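Local coordinates for protein putative LacI-family transcriptional regulator (Bacteroides fragilis, PDB 3GBV) that is probably a LacI-family transcriptional regulator, binding DNA and sensing a small effector through a domain of the periplasmic binding protein type, at residues V201-Y212 and F226-N237. Residues are numbered along the deposited sequence; the frame is centred on the assembly and turned at random.
With EDO (1,2-ethanediol), chain D.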
ATOM      1  N   VAL A 201      -8.829  27.342 -11.163  1.00 45.55           N
ATOM      2  CA  VAL A 201      -8.027  26.204 -10.709  1.00 45.26           C
ATOM      3  C   VAL A 201      -8.915  25.178  -9.987  1.00 44.48           C
ATOM      4  O   VAL A 201      -9.655  25.524  -9.064  1.00 44.41           O
ATOM      5  CB  VAL A 201      -6.876  26.676  -9.774  1.00 44.91           C
ATOM      6  CG1 VAL A 201      -7.442  27.348  -8.544  1.00 46.97           C
ATOM      7  CG2 VAL A 201      -5.995  25.499  -9.376  1.00 44.66           C
ATOM      8  N   LYS A 202      -8.843  23.917 -10.413  1.00 43.59           N
ATOM      9  CA  LYS A 202      -9.670  22.865  -9.818  1.00 42.54           C
ATOM     10  C   LYS A 202      -8.916  21.726  -9.122  1.00 40.62           C
ATOM     11  O   LYS A 202      -9.512  20.955  -8.363  1.00 39.23           O
ATOM     12  CB  LYS A 202     -10.595  22.281 -10.890  1.00 43.72           C
ATOM     13  CG  LYS A 202     -11.455  23.335 -11.576  1.00 46.66           C
ATOM     14  CD  LYS A 202     -12.135  22.813 -12.832  1.00 46.92           C
ATOM     15  CE  LYS A 202     -13.437  22.108 -12.522  1.00 50.77           C
ATOM     16  NZ  LYS A 202     -13.254  20.976 -11.570  1.00 52.56           N
ATOM     17  N   HIS A 203      -7.616  21.611  -9.375  1.00 38.55           N
ATOM     18  CA  HIS A 203      -6.834  20.554  -8.745  1.00 36.32           C
ATOM     19  C   HIS A 203      -5.543  21.057  -8.107  1.00 34.30           C
ATOM     20  O   HIS A 203      -4.887  21.953  -8.641  1.00 32.61           O
ATOM     21  CB  HIS A 203      -6.540  19.456  -9.763  1.00 36.18           C
ATOM     22  CG  HIS A 203      -7.766  18.733 -10.221  1.00 37.15           C
ATOM     23  ND1 HIS A 203      -8.310  18.909 -11.477  1.00 37.11           N
ATOM     24  CD2 HIS A 203      -8.584  17.872  -9.573  1.00 36.93           C
ATOM     25  CE1 HIS A 203      -9.410  18.184 -11.580  1.00 37.41           C
ATOM     26  NE2 HIS A 203      -9.600  17.546 -10.439  1.00 37.31           N
ATOM     27  N   GLY A 204      -5.189  20.478  -6.961  1.00 31.98           N
ATOM     28  CA  GLY A 204      -3.985  20.897  -6.263  1.00 29.37           C
ATOM     29  C   GLY A 204      -3.270  19.778  -5.534  1.00 28.12           C
ATOM     30  O   GLY A 204      -3.765  18.657  -5.467  1.00 27.83           O
ATOM     31  N   ILE A 205      -2.109  20.096  -4.967  1.00 25.92           N
ATOM     32  CA  ILE A 205      -1.305  19.114  -4.259  1.00 24.06           C
ATOM     33  C   ILE A 205      -0.366  19.794  -3.270  1.00 23.97           C
ATOM     34  O   ILE A 205       0.038  20.937  -3.478  1.00 23.82           O
ATOM     35  CB  ILE A 205      -0.452  18.284  -5.268  1.00 24.06           C
ATOM     36  CG1 ILE A 205       0.401  17.248  -4.536  1.00 23.80           C
ATOM     37  CG2 ILE A 205       0.464  19.216  -6.076  1.00 21.62           C
ATOM     38  CD1 ILE A 205       1.101  16.285  -5.480  1.00 24.72           C
ATOM     39  N   THR A 206      -0.047  19.094  -2.183  1.00 21.97           N
ATOM     40  CA  THR A 206       0.888  19.583  -1.180  1.00 21.69           C
ATOM     41  C   THR A 206       1.873  18.447  -0.875  1.00 22.43           C
ATOM     42  O   THR A 206       1.519  17.270  -0.973  1.00 20.41           O
ATOM     43  CB  THR A 206       0.184  20.001   0.131  1.00 21.55           C
ATOM     44  OG1 THR A 206       1.139  20.650   0.982  1.00 21.27           O
ATOM     45  CG2 THR A 206      -0.372  18.792   0.867  1.00 17.76           C
ATOM     46  N   PHE A 207       3.101  18.790  -0.505  1.00 22.99           N
ATOM     47  CA  PHE A 207       4.102  17.766  -0.210  1.00 23.81           C
ATOM     48  C   PHE A 207       4.424  17.655   1.263  1.00 25.12           C
ATOM     49  O   PHE A 207       5.247  16.835   1.657  1.00 24.18           O
ATOM     50  CB  PHE A 207       5.376  18.024  -1.019  1.00 23.18           C
ATOM     51  CG  PHE A 207       5.153  17.974  -2.490  1.00 23.22           C
ATOM     52  CD1 PHE A 207       4.835  16.773  -3.114  1.00 22.75           C
ATOM     53  CD2 PHE A 207       5.189  19.138  -3.249  1.00 23.08           C
ATOM     54  CE1 PHE A 207       4.546  16.735  -4.478  1.00 25.04           C
ATOM     55  CE2 PHE A 207       4.903  19.114  -4.608  1.00 24.51           C
ATOM     56  CZ  PHE A 207       4.580  17.911  -5.229  1.00 23.22           C
ATOM     57  N   ASN A 208       3.796  18.493   2.078  1.00 25.98           N
ATOM     58  CA  ASN A 208       4.017  18.397   3.510  1.00 26.58           C
ATOM     59  C   ASN A 208       2.882  17.492   3.957  1.00 27.05           C
ATOM     60  O   ASN A 208       2.108  17.040   3.117  1.00 25.32           O
ATOM     61  CB  ASN A 208       3.980  19.778   4.189  1.00 26.33           C
ATOM     62  CG  ASN A 208       2.708  20.558   3.900  1.00 26.95           C
ATOM     63  OD1 ASN A 208       1.604  20.139   4.257  1.00 24.46           O
ATOM     64  ND2 ASN A 208       2.865  21.717   3.264  1.00 26.99           N
ATOM     65  N   SER A 209       2.763  17.211   5.249  1.00 27.03           N
ATOM     66  CA  SER A 209       1.710  16.302   5.692  1.00 28.58           C
ATOM     67  C   SER A 209       0.474  16.956   6.299  1.00 26.84           C
ATOM     68  O   SER A 209      -0.338  16.275   6.925  1.00 24.87           O
ATOM     69  CB  SER A 209       2.292  15.299   6.687  1.00 31.10           C
ATOM     70  OG  SER A 209       2.926  15.961   7.766  1.00 33.48           O
ATOM     71  N   LYS A 210       0.331  18.261   6.100  1.00 26.16           N
ATOM     72  CA  LYS A 210      -0.787  19.021   6.654  1.00 27.54           C
ATOM     73  C   LYS A 210      -1.793  19.411   5.570  1.00 26.83           C
ATOM     74  O   LYS A 210      -2.269  20.548   5.547  1.00 26.14           O
ATOM     75  CB  LYS A 210      -0.266  20.300   7.316  1.00 30.97           C
ATOM     76  CG  LYS A 210       1.016  20.130   8.122  1.00 35.57           C
ATOM     77  CD  LYS A 210       0.763  19.510   9.484  1.00 40.96           C
ATOM     78  CE  LYS A 210       0.406  20.570  10.521  1.00 43.50           C
ATOM     79  NZ  LYS A 210       1.544  21.506  10.786  1.00 44.95           N
ATOM     80  N   VAL A 211      -2.115  18.482   4.677  1.00 24.42           N
ATOM     81  CA  VAL A 211      -3.055  18.763   3.604  1.00 23.16           C
ATOM     82  C   VAL A 211      -4.445  19.100   4.158  1.00 24.80           C
ATOM     83  O   VAL A 211      -5.245  19.747   3.488  1.00 25.09           O
ATOM     84  CB  VAL A 211      -3.167  17.556   2.624  1.00 21.15           C
ATOM     85  CG1 VAL A 211      -3.838  16.380   3.312  1.00 16.73           C
ATOM     86  CG2 VAL A 211      -3.937  17.957   1.379  1.00 18.68           C
ATOM     87  N   TYR A 212      -4.720  18.671   5.386  1.00 25.33           N
ATOM     88  CA  TYR A 212      -6.008  18.927   6.017  1.00 28.28           C
ATOM     89  C   TYR A 212      -6.305  20.422   6.146  1.00 28.85           C
ATOM     90  O   TYR A 212      -7.470  20.824   6.226  1.00 28.06           O
ATOM     91  CB  TYR A 212      -6.064  18.263   7.402  1.00 28.31           C
ATOM     92  CG  TYR A 212      -5.101  18.841   8.418  1.00 28.57           C
ATOM     93  CD1 TYR A 212      -5.374  20.052   9.054  1.00 30.15           C
ATOM     94  CD2 TYR A 212      -3.915  18.182   8.740  1.00 29.99           C
ATOM     95  CE1 TYR A 212      -4.495  20.595   9.982  1.00 31.18           C
ATOM     96  CE2 TYR A 212      -3.022  18.722   9.674  1.00 31.32           C
ATOM     97  CZ  TYR A 212      -3.324  19.930  10.288  1.00 31.39           C
ATOM     98  OH  TYR A 212      -2.464  20.478  11.208  1.00 32.42           O
ATOM     99  N   PHE A 226     -13.065  21.443  -6.187  1.00 42.31           N
ATOM    100  CA  PHE A 226     -11.613  21.405  -6.062  1.00 41.35           C
ATOM    101  C   PHE A 226     -11.224  20.165  -5.256  1.00 41.92           C
ATOM    102  O   PHE A 226     -11.835  19.878  -4.223  1.00 41.42           O
ATOM    103  CB  PHE A 226     -11.119  22.653  -5.329  1.00 39.79           C
ATOM    104  CG  PHE A 226      -9.643  22.903  -5.470  1.00 37.82           C
ATOM    105  CD1 PHE A 226      -9.159  23.691  -6.505  1.00 36.24           C
ATOM    106  CD2 PHE A 226      -8.736  22.352  -4.568  1.00 38.28           C
ATOM    107  CE1 PHE A 226      -7.786  23.931  -6.642  1.00 36.90           C
ATOM    108  CE2 PHE A 226      -7.355  22.586  -4.698  1.00 35.72           C
ATOM    109  CZ  PHE A 226      -6.886  23.376  -5.734  1.00 35.86           C
ATOM    110  N   SER A 227     -10.210  19.441  -5.727  1.00 40.17           N
ATOM    111  CA  SER A 227      -9.737  18.239  -5.043  1.00 38.32           C
ATOM    112  C   SER A 227      -8.221  18.262  -4.803  1.00 36.64           C
ATOM    113  O   SER A 227      -7.445  18.684  -5.667  1.00 33.02           O
ATOM    114  CB  SER A 227     -10.107  16.996  -5.851  1.00 38.68           C
ATOM    115  OG  SER A 227      -9.470  17.006  -7.114  1.00 38.39           O
ATOM    116  N   LEU A 228      -7.813  17.807  -3.620  1.00 34.28           N
ATOM    117  CA  LEU A 228      -6.405  17.768  -3.255  1.00 32.61           C
ATOM    118  C   LEU A 228      -5.803  16.373  -3.292  1.00 30.77           C
ATOM    119  O   LEU A 228      -6.501  15.359  -3.265  1.00 29.05           O
ATOM    120  CB  LEU A 228      -6.174  18.264  -1.819  1.00 35.03           C
ATOM    121  CG  LEU A 228      -6.355  19.666  -1.230  1.00 37.75           C
ATOM    122  CD1 LEU A 228      -6.019  20.718  -2.270  1.00 38.05           C
ATOM    123  CD2 LEU A 228      -7.761  19.819  -0.723  1.00 38.65           C
ATOM    124  N   ILE A 229      -4.477  16.358  -3.337  1.00 29.82           N
ATOM    125  CA  ILE A 229      -3.692  15.144  -3.250  1.00 27.13           C
ATOM    126  C   ILE A 229      -2.764  15.526  -2.105  1.00 27.02           C
ATOM    127  O   ILE A 229      -2.142  16.585  -2.123  1.00 25.90           O
ATOM    128  CB  ILE A 229      -2.877  14.854  -4.518  1.00 27.39           C
ATOM    129  CG1 ILE A 229      -3.790  14.241  -5.578  1.00 26.20           C
ATOM    130  CG2 ILE A 229      -1.717  13.883  -4.192  1.00 25.06           C
ATOM    131  CD1 ILE A 229      -3.040  13.651  -6.753  1.00 28.69           C
ATOM    132  N   GLY A 230      -2.707  14.688  -1.084  1.00 27.17           N
ATOM    133  CA  GLY A 230      -1.865  15.002   0.048  1.00 27.58           C
ATOM    134  C   GLY A 230      -1.013  13.843   0.494  1.00 26.76           C
ATOM    135  O   GLY A 230      -1.020  12.776  -0.116  1.00 25.13           O
ATOM    136  N   TYR A 231      -0.275  14.067   1.577  1.00 27.21           N
ATOM    137  CA  TYR A 231       0.599  13.054   2.131  1.00 24.62           C
ATOM    138  C   TYR A 231       0.272  12.678   3.573  1.00 25.65           C
ATOM    139  O   TYR A 231      -0.190  13.504   4.366  1.00 24.42           O
ATOM    140  CB  TYR A 231       2.051  13.534   2.064  1.00 24.19           C
ATOM    141  CG  TYR A 231       2.729  13.299   0.734  1.00 23.16           C
ATOM    142  CD1 TYR A 231       3.660  12.270   0.574  1.00 22.51           C
ATOM    143  CD2 TYR A 231       2.466  14.119  -0.353  1.00 19.02           C
ATOM    144  CE1 TYR A 231       4.316  12.080  -0.646  1.00 18.78           C
ATOM    145  CE2 TYR A 231       3.111  13.938  -1.563  1.00 20.21           C
ATOM    146  CZ  TYR A 231       4.038  12.924  -1.710  1.00 20.89           C
ATOM    147  OH  TYR A 231       4.695  12.793  -2.924  1.00 21.80           O
ATOM    148  N   ASP A 232       0.503  11.407   3.884  1.00 25.21           N
ATOM    149  CA  ASP A 232       0.338  10.872   5.220  1.00 25.28           C
ATOM    150  C   ASP A 232      -1.055  10.729   5.795  1.00 26.72           C
ATOM    151  O   ASP A 232      -1.971  11.511   5.512  1.00 27.07           O
ATOM    152  CB  ASP A 232       1.245  11.658   6.159  1.00 27.49           C
ATOM    153  CG  ASP A 232       2.676  11.710   5.645  1.00 27.13           C
ATOM    154  OD1 ASP A 232       3.263  10.636   5.376  1.00 27.08           O
ATOM    155  OD2 ASP A 232       3.211  12.819   5.494  1.00 28.82           O
ATOM    156  N   LEU A 233      -1.189   9.695   6.613  1.00 25.81           N
ATOM    157  CA  LEU A 233      -2.445   9.337   7.229  1.00 25.29           C
ATOM    158  C   LEU A 233      -2.785   9.984   8.561  1.00 25.34           C
ATOM    159  O   LEU A 233      -3.216   9.303   9.480  1.00 23.87           O
ATOM    160  CB  LEU A 233      -2.506   7.813   7.350  1.00 25.99           C
ATOM    161  CG  LEU A 233      -2.964   7.020   6.111  1.00 28.22           C
ATOM    162  CD1 LEU A 233      -2.687   7.783   4.841  1.00 26.10           C
ATOM    163  CD2 LEU A 233      -2.276   5.680   6.078  1.00 28.22           C
ATOM    164  N   LEU A 234      -2.586  11.294   8.682  1.00 25.93           N
ATOM    165  CA  LEU A 234      -2.971  11.976   9.914  1.00 26.77           C
ATOM    166  C   LEU A 234      -4.487  11.816   9.967  1.00 27.68           C
ATOM    167  O   LEU A 234      -5.140  11.716   8.925  1.00 26.44           O
ATOM    168  CB  LEU A 234      -2.637  13.463   9.851  1.00 27.64           C
ATOM    169  CG  LEU A 234      -1.242  13.923  10.261  1.00 29.97           C
ATOM    170  CD1 LEU A 234      -0.213  13.331   9.313  1.00 29.23           C
ATOM    171  CD2 LEU A 234      -1.192  15.451  10.245  1.00 27.94           C
ATOM    172  N   GLU A 235      -5.054  11.806  11.165  1.00 28.17           N
ATOM    173  CA  GLU A 235      -6.491  11.632  11.300  1.00 30.21           C
ATOM    174  C   GLU A 235      -7.285  12.712  10.564  1.00 28.14           C
ATOM    175  O   GLU A 235      -8.309  12.427   9.954  1.00 29.13           O
ATOM    176  CB  GLU A 235      -6.888  11.609  12.776  1.00 33.95           C
ATOM    177  CG  GLU A 235      -8.147  10.806  13.020  1.00 42.55           C
ATOM    178  CD  GLU A 235      -8.655  10.901  14.443  1.00 47.63           C
ATOM    179  OE1 GLU A 235      -7.851  10.707  15.385  1.00 50.67           O
ATOM    180  OE2 GLU A 235      -9.868  11.159  14.614  1.00 49.86           O
ATOM    181  N   ARG A 236      -6.816  13.951  10.608  1.00 25.63           N
ATOM    182  CA  ARG A 236      -7.530  15.011   9.926  1.00 26.07           C
ATOM    183  C   ARG A 236      -7.410  14.861   8.419  1.00 24.67           C
ATOM    184  O   ARG A 236      -8.302  15.264   7.668  1.00 21.75           O
ATOM    185  CB  ARG A 236      -7.030  16.377  10.396  1.00 27.83           C
ATOM    186  CG  ARG A 236      -7.287  16.606  11.888  1.00 33.37           C
ATOM    187  CD  ARG A 236      -7.631  18.056  12.164  1.00 37.78           C
ATOM    188  NE  ARG A 236      -6.527  18.783  12.761  1.00 37.44           N
ATOM    189  CZ  ARG A 236      -6.461  20.107  12.831  1.00 37.59           C
ATOM    190  NH1 ARG A 236      -7.438  20.859  12.335  1.00 34.03           N
ATOM    191  NH2 ARG A 236      -5.408  20.675  13.396  1.00 37.88           N
ATOM    192  N   ASN A 237      -6.315  14.256   7.972  1.00 24.38           N
ATOM    193  CA  ASN A 237      -6.123  14.032   6.544  1.00 24.14           C
ATOM    194  C   ASN A 237      -7.108  12.979   6.064  1.00 23.32           C
ATOM    195  O   ASN A 237      -7.751  13.131   5.022  1.00 23.78           O
ATOM    196  CB  ASN A 237      -4.700  13.556   6.255  1.00 22.35           C
ATOM    197  CG  ASN A 237      -3.703  14.687   6.237  1.00 22.83           C
ATOM    198  OD1 ASN A 237      -4.069  15.850   6.407  1.00 23.53           O
ATOM    199  ND2 ASN A 237      -2.427  14.353   6.023  1.00 21.91           N
TER
HETATM  200  C1  EDO D 363       6.213  13.323   4.506  1.00 45.86           C
HETATM  201  O1  EDO D 363       5.226  14.342   4.340  1.00 46.12           O
HETATM  202  C2  EDO D 363       7.285  13.769   5.499  1.00 42.65           C
HETATM  203  O2  EDO D 363       6.753  13.772   6.821  1.00 46.30           O
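Asn237 and Tyr212 meet where two neighbouring helices begin, at the carboxyl ends of a pair of parallel strands. The Asn237 amide is used at both ends: ND2 donates to Ser209 O at 3.0 Å, approaching from above that carbonyl plane, and, more straight, to Asp232 O within its own segment. These two bonds fix the rotation of the amide and tie both post-strand loops to one side chain. Its other end, OD1, takes a weak bond from Tyr212 N (3.1 Å) and lies at the edge of the Tyr212 ring, whose plane is turned 45° from the amide. With CG of Tyr212 held between its backbone N and carbonyl carbon (chi1 66°), the ring leans toward helix 235-243. There the guanidinium of Arg236 lies flat on one face of the ring, centres 4.2 Å apart, the planes inclined by 29°. Glu216 pairs with Arg236 NH1, and Leu234 CD2 touches the ring rim at CE2.

Behind this junction the strands run side by side, joined by backbone bonds such as Gly204 N to Ser227 O. Ile205 CD1 rests on Ile229 CG2 at 3.9 Å, on the side covered by Phe161 of helix 152-168. At the opposite end, Phe226 swings its ring across the neighbouring strand, one face over His203 CA and its edge toward Val201 O; the side-chain-less Gly204 lets CZ come within 3.6 Å of its N. Two parallel neighbours linked through helix 212-220, strands 203-206 and 227-231 make a beta-alpha-beta crossover, the repeating element of the Rossmann-like lobes of periplasmic binding proteins and LacI-family effector domains.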